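Local atomic coordinates of interpain A (Prevotella intermedia, PDB entry 3BB7), a protein that probably cleaves peptide bonds as a bacterial cysteine protease of the C10 family, here captured as the inactive proenzyme. Residues T92-Q97 with T121-N126; A164-N169 with N180-L185. The protein carries 1 engineered substitution. One frame throughout, in Å; residues are numbered along the deposited sequence.

Interaction 1. Residues T92-Q97 with T121-N126; sequences TTWGQQ and TAQVLN. Unlike the reference sequence in segment 121-126: Val124 (reference Ala).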
# COMPACT_ATOMS: atom_id res chain seq x y z
N THR A 92 -1.77 12.40 1.40
CA THR A 92 -2.03 12.22 -0.02
C THR A 92 -3.07 11.11 -0.23
O THR A 92 -3.24 10.21 0.60
CB THR A 92 -0.75 11.83 -0.76
OG1 THR A 92 -0.11 10.73 -0.08
CG2 THR A 92 0.19 13.00 -0.83
N THR A 93 -3.76 11.18 -1.37
CA THR A 93 -4.68 10.14 -1.77
C THR A 93 -4.38 9.75 -3.22
O THR A 93 -5.20 9.90 -4.11
CB THR A 93 -6.15 10.56 -1.61
OG1 THR A 93 -6.35 11.87 -2.15
CG2 THR A 93 -6.53 10.56 -0.13
N TRP A 94 -3.17 9.25 -3.44
CA TRP A 94 -2.72 9.02 -4.80
C TRP A 94 -3.21 7.70 -5.40
O TRP A 94 -3.78 6.87 -4.68
CB TRP A 94 -1.19 9.14 -4.86
CG TRP A 94 -0.73 10.56 -4.59
CD1 TRP A 94 -1.52 11.68 -4.48
CD2 TRP A 94 0.62 11.01 -4.47
NE1 TRP A 94 -0.74 12.81 -4.31
CE2 TRP A 94 0.57 12.43 -4.27
CE3 TRP A 94 1.88 10.37 -4.45
CZ2 TRP A 94 1.72 13.19 -4.06
CZ3 TRP A 94 3.03 11.13 -4.27
CH2 TRP A 94 2.94 12.54 -4.07
N GLY A 95 -3.04 7.54 -6.71
CA GLY A 95 -3.53 6.37 -7.40
C GLY A 95 -2.56 5.98 -8.51
O GLY A 95 -1.36 6.32 -8.45
N GLN A 96 -3.07 5.27 -9.53
CA GLN A 96 -2.20 4.67 -10.54
C GLN A 96 -2.47 5.16 -11.96
O GLN A 96 -1.71 4.83 -12.89
CB GLN A 96 -2.36 3.15 -10.55
CG GLN A 96 -1.92 2.45 -9.27
CD GLN A 96 -1.81 0.95 -9.48
OE1 GLN A 96 -1.35 0.49 -10.52
NE2 GLN A 96 -2.23 0.17 -8.46
N GLN A 97 -3.55 5.92 -12.16
CA GLN A 97 -3.90 6.41 -13.50
C GLN A 97 -3.64 7.92 -13.65
O GLN A 97 -2.66 8.42 -13.07
CB GLN A 97 -5.30 5.94 -13.92
CG GLN A 97 -5.35 4.42 -13.93
CD GLN A 97 -6.60 3.88 -14.51
OE1 GLN A 97 -7.60 3.72 -13.81
NE2 GLN A 97 -6.57 3.58 -15.80
N THR A 121 5.27 3.55 -2.79
CA THR A 121 6.60 4.13 -2.58
C THR A 121 6.58 5.64 -2.77
O THR A 121 7.13 6.39 -1.96
CB THR A 121 7.59 3.46 -3.56
OG1 THR A 121 7.60 2.05 -3.31
CG2 THR A 121 8.99 4.00 -3.36
N ALA A 122 5.90 6.12 -3.82
CA ALA A 122 5.86 7.58 -4.06
C ALA A 122 5.21 8.30 -2.87
O ALA A 122 5.68 9.37 -2.46
CB ALA A 122 5.13 7.86 -5.37
N GLN A 123 4.15 7.72 -2.30
CA GLN A 123 3.48 8.40 -1.18
C GLN A 123 4.39 8.43 0.05
O GLN A 123 4.41 9.42 0.79
CB GLN A 123 2.14 7.78 -0.86
CG GLN A 123 1.11 7.99 -1.97
CD GLN A 123 -0.30 7.60 -1.55
OE1 GLN A 123 -1.14 8.46 -1.25
NE2 GLN A 123 -0.57 6.30 -1.52
N VAL A 124 5.14 7.36 0.30
CA VAL A 124 6.09 7.40 1.41
C VAL A 124 7.22 8.41 1.16
O VAL A 124 7.55 9.18 2.05
CB VAL A 124 6.63 5.98 1.71
CG1 VAL A 124 7.75 6.04 2.82
CG2 VAL A 124 5.48 5.11 2.19
N LEU A 125 7.81 8.43 -0.04
CA LEU A 125 8.87 9.42 -0.32
C LEU A 125 8.35 10.85 -0.19
O LEU A 125 9.02 11.73 0.38
CB LEU A 125 9.43 9.21 -1.73
CG LEU A 125 10.63 8.23 -1.78
CD1 LEU A 125 10.41 6.94 -0.96
CD2 LEU A 125 11.09 7.94 -3.20
N ASN A 126 7.12 11.08 -0.64
CA ASN A 126 6.55 12.41 -0.54
C ASN A 126 6.33 12.82 0.92
O ASN A 126 6.44 13.99 1.29
CB ASN A 126 5.22 12.50 -1.29
CG ASN A 126 4.62 13.90 -1.20
OD1 ASN A 126 5.19 14.88 -1.71
ND2 ASN A 126 3.46 14.00 -0.54
O HOH W 1 2.48 11.38 0.72
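Non-helical backbone at Thr92 runs past helix 116-128 with its CA 6.8 Å from the CA of Gln123, the closest CA approach of segments 92-97 and 121-126. Gln123 carries the polar part. Its CG lies beside its own backbone N (chi1 -67°), and an extended chain delivers the amide between Thr92 and Trp94. There OE1 accepts two bonds: Thr92 OG1 donates from 2.8 Å, tilted 29° from the carbonyl plane, and Trp94 N, at 3.1 Å from OE1, donates well above that plane on the opposite face. The second bond is nearly straight, with an N-H...O angle of 172°. Since NE2 bonds to Asn283 OD1, both ends of the amide are held and its rotation is fixed.

The Trp94 indole lies obliquely against the helix. Its CE3 meets Gln123 CG at 3.5 Å, and CH2 meets Asn126 CB at 3.6 Å. Thr92 CG2 sits 3.3 Å above one ring face, offset toward the rim, while Trp94 NE1 donates to Lys167 O. A water links Thr92 OG1, Gln123 O and Asn126 ND2.

The helix is the one that starts at Ala116, the engineered residue at the predicted nucleophile position, whose side chain is about 9 Å from that of Gln123. OE1, accepting two hydrogen bonds, thus satisfies a loop N-H and a hydroxyl in a buried setting, anchoring the loop to the helix that carries this position.

Interaction 2. Residues A164-N169 with N180-L185; sequences ANMKDN and NAVATL. Unlike the reference sequence in segment 164-169: Asn169 (reference Asp).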
# COMPACT_ATOMS: atom_id res chain seq x y z
N ALA A 164 7.54 20.62 -3.78
CA ALA A 164 6.61 21.75 -3.55
C ALA A 164 5.38 21.69 -4.45
O ALA A 164 4.39 22.36 -4.13
CB ALA A 164 7.34 23.10 -3.71
N ASN A 165 5.43 20.91 -5.54
CA ASN A 165 4.30 20.78 -6.47
C ASN A 165 3.58 19.44 -6.37
O ASN A 165 2.75 19.10 -7.24
CB ASN A 165 4.76 21.05 -7.92
CG ASN A 165 4.69 22.52 -8.30
OD1 ASN A 165 3.73 23.23 -7.96
ND2 ASN A 165 5.72 22.98 -9.00
N MET A 166 3.85 18.68 -5.30
CA MET A 166 3.12 17.43 -5.06
C MET A 166 1.83 17.72 -4.29
O MET A 166 1.84 17.89 -3.08
CB MET A 166 3.96 16.43 -4.27
CG MET A 166 5.32 16.20 -4.78
SD MET A 166 5.32 15.10 -6.17
CE MET A 166 7.11 14.97 -6.48
N LYS A 167 0.72 17.73 -5.00
CA LYS A 167 -0.58 17.98 -4.41
C LYS A 167 -1.05 16.75 -3.63
O LYS A 167 -0.73 15.62 -4.00
CB LYS A 167 -1.55 18.33 -5.55
CG LYS A 167 -2.85 18.94 -5.20
CD LYS A 167 -3.49 19.59 -6.45
CE LYS A 167 -4.60 20.54 -6.08
NZ LYS A 167 -4.59 21.01 -4.67
N ASP A 168 -1.86 16.98 -2.59
CA ASP A 168 -2.40 15.86 -1.81
C ASP A 168 -3.37 15.06 -2.67
O ASP A 168 -3.36 13.84 -2.62
CB ASP A 168 -3.11 16.36 -0.56
CG ASP A 168 -2.16 16.69 0.55
OD1 ASP A 168 -0.97 16.27 0.50
OD2 ASP A 168 -2.63 17.38 1.49
N ASN A 169 -4.20 15.75 -3.46
CA ASN A 169 -5.37 15.15 -4.12
C ASN A 169 -5.33 15.60 -5.59
O ASN A 169 -5.29 16.78 -5.85
CB ASN A 169 -6.62 15.73 -3.41
CG ASN A 169 -7.94 15.15 -3.91
OD1 ASN A 169 -8.00 14.37 -4.88
ND2 ASN A 169 -9.03 15.53 -3.22
N ASN A 180 3.10 17.01 -13.52
CA ASN A 180 4.44 16.54 -13.84
C ASN A 180 5.28 16.16 -12.61
O ASN A 180 6.10 15.24 -12.65
CB ASN A 180 5.13 17.59 -14.69
CG ASN A 180 4.61 17.59 -16.12
OD1 ASN A 180 4.10 16.57 -16.59
ND2 ASN A 180 4.75 18.69 -16.80
N ALA A 181 5.10 16.91 -11.53
CA ALA A 181 5.84 16.63 -10.30
C ALA A 181 5.56 15.23 -9.84
O ALA A 181 6.49 14.47 -9.61
CB ALA A 181 5.46 17.61 -9.22
N VAL A 182 4.27 14.89 -9.70
CA VAL A 182 3.94 13.58 -9.20
C VAL A 182 4.20 12.48 -10.24
O VAL A 182 4.61 11.37 -9.86
CB VAL A 182 2.49 13.51 -8.61
CG1 VAL A 182 1.41 13.56 -9.70
CG2 VAL A 182 2.32 12.26 -7.78
N ALA A 183 3.99 12.78 -11.54
CA ALA A 183 4.20 11.78 -12.58
C ALA A 183 5.67 11.37 -12.67
O ALA A 183 5.96 10.22 -12.93
CB ALA A 183 3.73 12.30 -13.91
N THR A 184 6.58 12.33 -12.49
CA THR A 184 8.02 12.04 -12.49
C THR A 184 8.35 11.10 -11.34
O THR A 184 9.04 10.10 -11.56
CB THR A 184 8.81 13.35 -12.37
OG1 THR A 184 8.54 14.17 -13.52
CG2 THR A 184 10.29 13.06 -12.26
N LEU A 185 7.86 11.41 -10.14
CA LEU A 185 8.11 10.58 -8.97
C LEU A 185 7.55 9.15 -9.16
O LEU A 185 8.24 8.16 -8.87
CB LEU A 185 7.53 11.25 -7.72
CG LEU A 185 7.69 10.49 -6.40
CD1 LEU A 185 9.21 10.32 -6.05
CD2 LEU A 185 6.97 11.18 -5.27
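With chi1 at -49°, CG of Met166 lies beside its backbone N, and a bend at chi2 (-79°) turns SD toward Ala181 and Val182 of helix 176-192; an anti chi3 of -177° then carries CE on across the helix surface. The sulfur rests against the backbone, 3.7 Å from Val182 CA, with Val182 CB slightly farther away. Beyond it, the methyl CE lies 3.2 Å from Ala181 O, a short carbon-to-oxygen contact, and also reaches Leu185 CB at 3.9 Å. Met166 therefore spans one turn of the helix, from Ala181 to Leu185. The Ala181 carbonyl it meets also receives the helical N-H of Leu185, in a weak bond.

One residue earlier, Asn165 packs against the same helix through its CB, 3.7 Å from Ala181 CB, and its carbonyl oxygen touches that methyl as well. The amide of Asn165 is engaged differently, with ND2 bonded to Asp162 OD1. The close backbones let Asn165 CB reach Ala181 CB: Asn165 CA and Ala181 CA are 5.9 Å apart. On the helix side, Leu185 also touches Trp163 and Ala122, and Val182 touches Tyr170, placing the contact within a larger apolar layer.

Between these two segments cohesion comes from van der Waals packing, without direct polar bonds. It seats the loop preceding helix 176-192 against that helix, with one buried thioether fitted to the buried helix backbone at Ala181 and Val182 and to small side chains.

From the N terminus, the chain passes through the inhibitor-family region and helix 49-68 before segment 92-97 pairs with helix 116-128, so interaction 1 closes a 23-residue loop holding the predicted nucleophile position. Interaction 2 follows in series, neither nested nor crossing, and closes a shorter loop of 10 residues onto helix 176-192. The two contacts nevertheless touch, with centres about 9 Å apart. Thr93 N bonds to Asp168 O at 3.0 Å, joining the loops backbone to backbone, and Asn126 OD1 packs on Met166 CB at 3.2 Å. Together with Trp94 on Val182, these join both loops and both helices within the peptidase region.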